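Local coordinates for protein apical membrane antigen AMA1 (Toxoplasma gondii ME49, PDB 4YIV) that plays an essential part in host cell invasion as a microneme protein of the moving junction formed between parasite and host plasma membranes, at residues Arg26-Tyr38 with Pro291-Tyr303. Sequence-based numbering, arbitrary orientation.
Sequences RFNLTHHHQSGIY and PHSGGVGRNYGFY. With CO (cobalt (II) ion), chain I; CO (cobalt (II) ion), chain G; NAG (2-acetamido-2-deoxy-beta-D-glucopyranose), chain B.
Tyr300 reaches from the start of strand 300-305 into the bend at Phe27-Leu29, where its OH accepts a hydrogen bond from Leu29 N (3.2 Å, 151° at the hydrogen). Leu29 CD1 lies obliquely against the ring, 3.8 Å from Tyr300 CE1, and also meets Asn299 CB; with chi1 at -57°, CG anti to its carbonyl carbon, Asn299 lays its amide against Ile37 CD1, its OD1 hydrogen-bonded to Ala277 N. Water extends the polar contact: one molecule joins Thr30 OG1, Tyr300 OH and Gly295 O, to which it donates at 2.7 Å, while a second donates to both Thr30 O and Gly294 O. Further along, Gly295, having no side chain, lets the backbones meet closely, its CA 3.1 Å from Ser35 O in a CA-H...O contact. Ser293 OG accepts from Gly295 N at 3.1 Å, an ST turn, and is also hydrogen-bonded to Asp279 OD1. Asn28, whose ND2 carries the N-linked sugar, receives His31 N on OD1 from above the carbonyl plane, an Asx motif; His31 binds cobalt with Glu25. The whole seats a type I' turn, Ser293-Val296, against the loop following helix 18-25, beside an antiparallel sheet of this PAN-clan ectodomain.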
# COMPACT_ATOMS: atom_id res chain seq x y z
N ARG A 26 8.95 5.73 9.09
CA ARG A 26 8.41 4.84 8.08
C ARG A 26 6.88 4.80 8.11
O ARG A 26 6.26 4.30 7.16
CB ARG A 26 8.98 3.44 8.24
CG ARG A 26 8.46 2.67 9.40
CD ARG A 26 9.25 1.39 9.64
NE ARG A 26 10.69 1.64 9.60
CZ ARG A 26 11.62 0.69 9.68
NH1 ARG A 26 11.28 -0.59 9.84
NH2 ARG A 26 12.90 1.05 9.63
N PHE A 27 6.29 5.30 9.19
CA PHE A 27 4.84 5.25 9.32
C PHE A 27 4.16 6.49 8.82
O PHE A 27 2.93 6.57 8.82
CB PHE A 27 4.46 5.00 10.77
CG PHE A 27 4.94 3.67 11.28
CD1 PHE A 27 4.44 2.51 10.74
CD2 PHE A 27 5.92 3.59 12.26
CE1 PHE A 27 4.88 1.28 11.18
CE2 PHE A 27 6.37 2.37 12.70
CZ PHE A 27 5.85 1.21 12.18
N ASN A 28 4.92 7.49 8.41
CA ASN A 28 4.36 8.74 7.92
C ASN A 28 4.09 8.70 6.44
O ASN A 28 4.88 9.08 5.67
CB ASN A 28 5.22 9.95 8.29
CG ASN A 28 4.50 11.27 8.05
OD1 ASN A 28 3.53 11.32 7.33
ND2 ASN A 28 4.98 12.34 8.68
N LEU A 29 2.92 8.22 6.08
CA LEU A 29 2.56 8.10 4.68
C LEU A 29 2.32 9.44 3.99
O LEU A 29 2.34 9.54 2.76
CB LEU A 29 1.32 7.23 4.55
CG LEU A 29 1.58 5.78 4.97
CD1 LEU A 29 0.29 5.00 5.28
CD2 LEU A 29 2.39 5.07 3.82
N THR A 30 2.09 10.49 4.76
CA THR A 30 1.99 11.80 4.11
C THR A 30 3.35 12.29 3.58
O THR A 30 3.46 12.93 2.53
CB THR A 30 1.44 12.86 5.10
OG1 THR A 30 0.22 12.38 5.69
CG2 THR A 30 1.16 14.14 4.35
N HIS A 31 4.37 11.98 4.39
CA HIS A 31 5.75 12.36 4.16
C HIS A 31 6.40 11.65 2.97
O HIS A 31 6.94 12.26 2.08
CB HIS A 31 6.57 12.12 5.45
CG HIS A 31 7.99 12.59 5.36
ND1 HIS A 31 8.36 13.71 4.65
CD2 HIS A 31 9.13 12.12 5.93
CE1 HIS A 31 9.66 13.89 4.76
NE2 HIS A 31 10.15 12.94 5.53
N HIS A 32 6.34 10.34 2.95
CA HIS A 32 7.05 9.52 1.99
C HIS A 32 6.15 9.07 0.83
O HIS A 32 6.47 9.21 -0.33
CB HIS A 32 7.61 8.33 2.76
CG HIS A 32 8.38 8.74 3.97
ND1 HIS A 32 8.32 8.07 5.17
CD2 HIS A 32 9.22 9.78 4.15
CE1 HIS A 32 9.10 8.68 6.04
NE2 HIS A 32 9.67 9.70 5.44
N HIS A 33 4.99 8.52 1.18
CA HIS A 33 4.14 7.98 0.10
C HIS A 33 3.54 9.11 -0.76
O HIS A 33 3.62 9.06 -1.99
CB HIS A 33 3.01 7.08 0.66
CG HIS A 33 2.11 6.52 -0.41
ND1 HIS A 33 2.56 5.60 -1.34
CD2 HIS A 33 0.80 6.73 -0.70
CE1 HIS A 33 1.57 5.28 -2.16
NE2 HIS A 33 0.49 5.96 -1.79
N GLN A 34 2.91 10.08 -0.10
CA GLN A 34 2.54 11.37 -0.69
C GLN A 34 1.41 11.34 -1.74
O GLN A 34 1.24 12.28 -2.52
CB GLN A 34 3.78 12.04 -1.33
CG GLN A 34 4.78 12.47 -0.32
CD GLN A 34 5.97 13.12 -0.97
OE1 GLN A 34 6.96 12.46 -1.28
NE2 GLN A 34 5.87 14.42 -1.22
N SER A 35 0.60 10.29 -1.73
CA SER A 35 -0.47 10.18 -2.71
C SER A 35 -1.57 9.29 -2.17
O SER A 35 -1.47 8.79 -1.06
CB SER A 35 0.07 9.61 -4.02
OG SER A 35 -0.81 9.89 -5.10
N GLY A 36 -2.64 9.10 -2.94
CA GLY A 36 -3.67 8.17 -2.54
C GLY A 36 -3.13 6.76 -2.39
O GLY A 36 -2.11 6.39 -2.99
N ILE A 37 -3.81 5.98 -1.56
CA ILE A 37 -3.42 4.59 -1.29
C ILE A 37 -4.49 3.66 -1.84
O ILE A 37 -4.19 2.72 -2.57
CB ILE A 37 -3.24 4.39 0.20
CG1 ILE A 37 -2.07 5.26 0.69
CG2 ILE A 37 -2.97 2.89 0.51
CD1 ILE A 37 -1.94 5.32 2.16
N TYR A 38 -5.74 3.93 -1.46
CA TYR A 38 -6.83 3.10 -1.93
C TYR A 38 -6.96 3.27 -3.44
O TYR A 38 -6.85 2.31 -4.21
CB TYR A 38 -8.12 3.46 -1.18
CG TYR A 38 -9.32 2.66 -1.60
CD1 TYR A 38 -9.51 1.36 -1.16
CD2 TYR A 38 -10.28 3.22 -2.42
CE1 TYR A 38 -10.64 0.63 -1.54
CE2 TYR A 38 -11.40 2.52 -2.80
CZ TYR A 38 -11.58 1.23 -2.36
OH TYR A 38 -12.71 0.55 -2.74
N PRO A 291 -8.95 16.45 -4.84
CA PRO A 291 -9.00 15.08 -5.34
C PRO A 291 -7.59 14.49 -5.33
O PRO A 291 -7.39 13.44 -5.93
CB PRO A 291 -9.52 15.23 -6.76
CG PRO A 291 -8.86 16.50 -7.22
CD PRO A 291 -8.79 17.41 -5.95
N HIS A 292 -6.65 15.22 -4.72
CA HIS A 292 -5.28 14.77 -4.46
C HIS A 292 -5.12 14.67 -2.95
O HIS A 292 -4.87 15.68 -2.29
CB HIS A 292 -4.23 15.71 -5.06
CG HIS A 292 -4.32 15.87 -6.55
ND1 HIS A 292 -5.44 16.38 -7.17
CD2 HIS A 292 -3.43 15.61 -7.54
CE1 HIS A 292 -5.25 16.40 -8.48
NE2 HIS A 292 -4.04 15.93 -8.73
N SER A 293 -5.24 13.47 -2.40
CA SER A 293 -5.16 13.25 -0.94
C SER A 293 -3.82 13.63 -0.37
O SER A 293 -3.72 13.94 0.81
CB SER A 293 -5.45 11.77 -0.60
OG SER A 293 -4.40 10.96 -1.14
N GLY A 294 -2.79 13.59 -1.20
CA GLY A 294 -1.42 13.70 -0.73
C GLY A 294 -1.01 12.66 0.30
O GLY A 294 0.01 12.84 0.99
N GLY A 295 -1.79 11.60 0.46
CA GLY A 295 -1.46 10.57 1.45
C GLY A 295 -2.13 10.78 2.79
O GLY A 295 -1.96 9.97 3.71
N VAL A 296 -2.89 11.87 2.91
CA VAL A 296 -3.64 12.15 4.12
C VAL A 296 -4.89 11.32 4.20
O VAL A 296 -5.64 11.24 3.22
CB VAL A 296 -4.05 13.66 4.19
CG1 VAL A 296 -4.80 13.94 5.50
CG2 VAL A 296 -2.81 14.56 4.02
N GLY A 297 -5.18 10.74 5.36
CA GLY A 297 -6.33 9.88 5.48
C GLY A 297 -6.27 8.94 6.66
O GLY A 297 -5.27 8.91 7.38
N ARG A 298 -7.36 8.22 6.91
CA ARG A 298 -7.48 7.30 8.03
C ARG A 298 -6.80 6.03 7.59
O ARG A 298 -7.43 5.05 7.28
CB ARG A 298 -8.95 7.05 8.30
CG ARG A 298 -9.23 6.32 9.60
CD ARG A 298 -10.69 5.97 9.79
NE ARG A 298 -11.57 7.12 9.84
CZ ARG A 298 -12.63 7.31 9.07
NH1 ARG A 298 -12.99 6.41 8.19
NH2 ARG A 298 -13.34 8.39 9.22
N ASN A 299 -5.48 6.10 7.56
CA ASN A 299 -4.60 5.06 7.04
C ASN A 299 -4.03 4.09 8.07
O ASN A 299 -3.35 3.12 7.70
CB ASN A 299 -3.39 5.70 6.37
CG ASN A 299 -3.76 6.65 5.26
OD1 ASN A 299 -4.79 6.49 4.62
ND2 ASN A 299 -2.89 7.60 5.01
N TYR A 300 -4.31 4.35 9.35
CA TYR A 300 -3.57 3.76 10.46
C TYR A 300 -4.50 3.06 11.39
O TYR A 300 -5.62 3.52 11.66
CB TYR A 300 -2.79 4.85 11.21
CG TYR A 300 -2.01 5.72 10.31
CD1 TYR A 300 -0.80 5.28 9.79
CD2 TYR A 300 -2.47 6.96 9.93
CE1 TYR A 300 -0.09 6.02 8.94
CE2 TYR A 300 -1.74 7.73 9.06
CZ TYR A 300 -0.55 7.25 8.58
OH TYR A 300 0.20 7.98 7.71
N GLY A 301 -4.08 1.91 11.89
CA GLY A 301 -4.93 1.24 12.85
C GLY A 301 -4.24 0.16 13.63
O GLY A 301 -3.08 -0.20 13.34
N PHE A 302 -4.94 -0.33 14.65
CA PHE A 302 -4.49 -1.55 15.32
C PHE A 302 -5.59 -2.41 15.85
O PHE A 302 -6.67 -1.97 16.24
CB PHE A 302 -3.51 -1.24 16.46
CG PHE A 302 -4.02 -0.26 17.51
CD1 PHE A 302 -4.78 -0.70 18.60
CD2 PHE A 302 -3.70 1.09 17.41
CE1 PHE A 302 -5.21 0.23 19.58
CE2 PHE A 302 -4.11 2.00 18.38
CZ PHE A 302 -4.86 1.56 19.46
N TYR A 303 -5.28 -3.70 15.82
CA TYR A 303 -6.04 -4.70 16.49
C TYR A 303 -5.65 -4.72 17.96
O TYR A 303 -4.47 -4.57 18.29
CB TYR A 303 -5.78 -6.03 15.84
CG TYR A 303 -6.44 -7.14 16.56
CD1 TYR A 303 -5.78 -7.77 17.61
CD2 TYR A 303 -7.71 -7.57 16.22
CE1 TYR A 303 -6.37 -8.79 18.29
CE2 TYR A 303 -8.31 -8.59 16.91
CZ TYR A 303 -7.62 -9.20 17.94
OH TYR A 303 -8.17 -10.23 18.66
CO CO I . 11.49 11.87 5.72
CO CO G . -4.72 15.58 -10.96
C1 NAG B . 4.37 13.68 8.76
C2 NAG B . 4.55 14.65 9.93
C3 NAG B . 3.97 16.02 9.62
C4 NAG B . 4.52 16.52 8.30
C5 NAG B . 4.27 15.49 7.20
C6 NAG B . 4.83 15.97 5.87
C7 NAG B . 4.55 13.20 11.88
C8 NAG B . 3.73 12.63 13.00
N2 NAG B . 3.93 14.10 11.12
O3 NAG B . 4.31 16.94 10.66
O4 NAG B . 3.88 17.75 7.95
O5 NAG B . 4.88 14.25 7.55
O6 NAG B . 6.26 16.03 5.94
O7 NAG B . 5.71 12.87 11.68
O HOH W 1 -1.28 9.93 6.32
O HOH W 2 1.74 14.93 0.96
O HOH W 3 -2.65 12.53 -4.12
O HOH W 4 -4.20 13.29 -10.72
O HOH W 5 11.90 13.53 7.53
O HOH W 6 12.67 13.53 5.22
O HOH W 7 12.34 11.40 3.82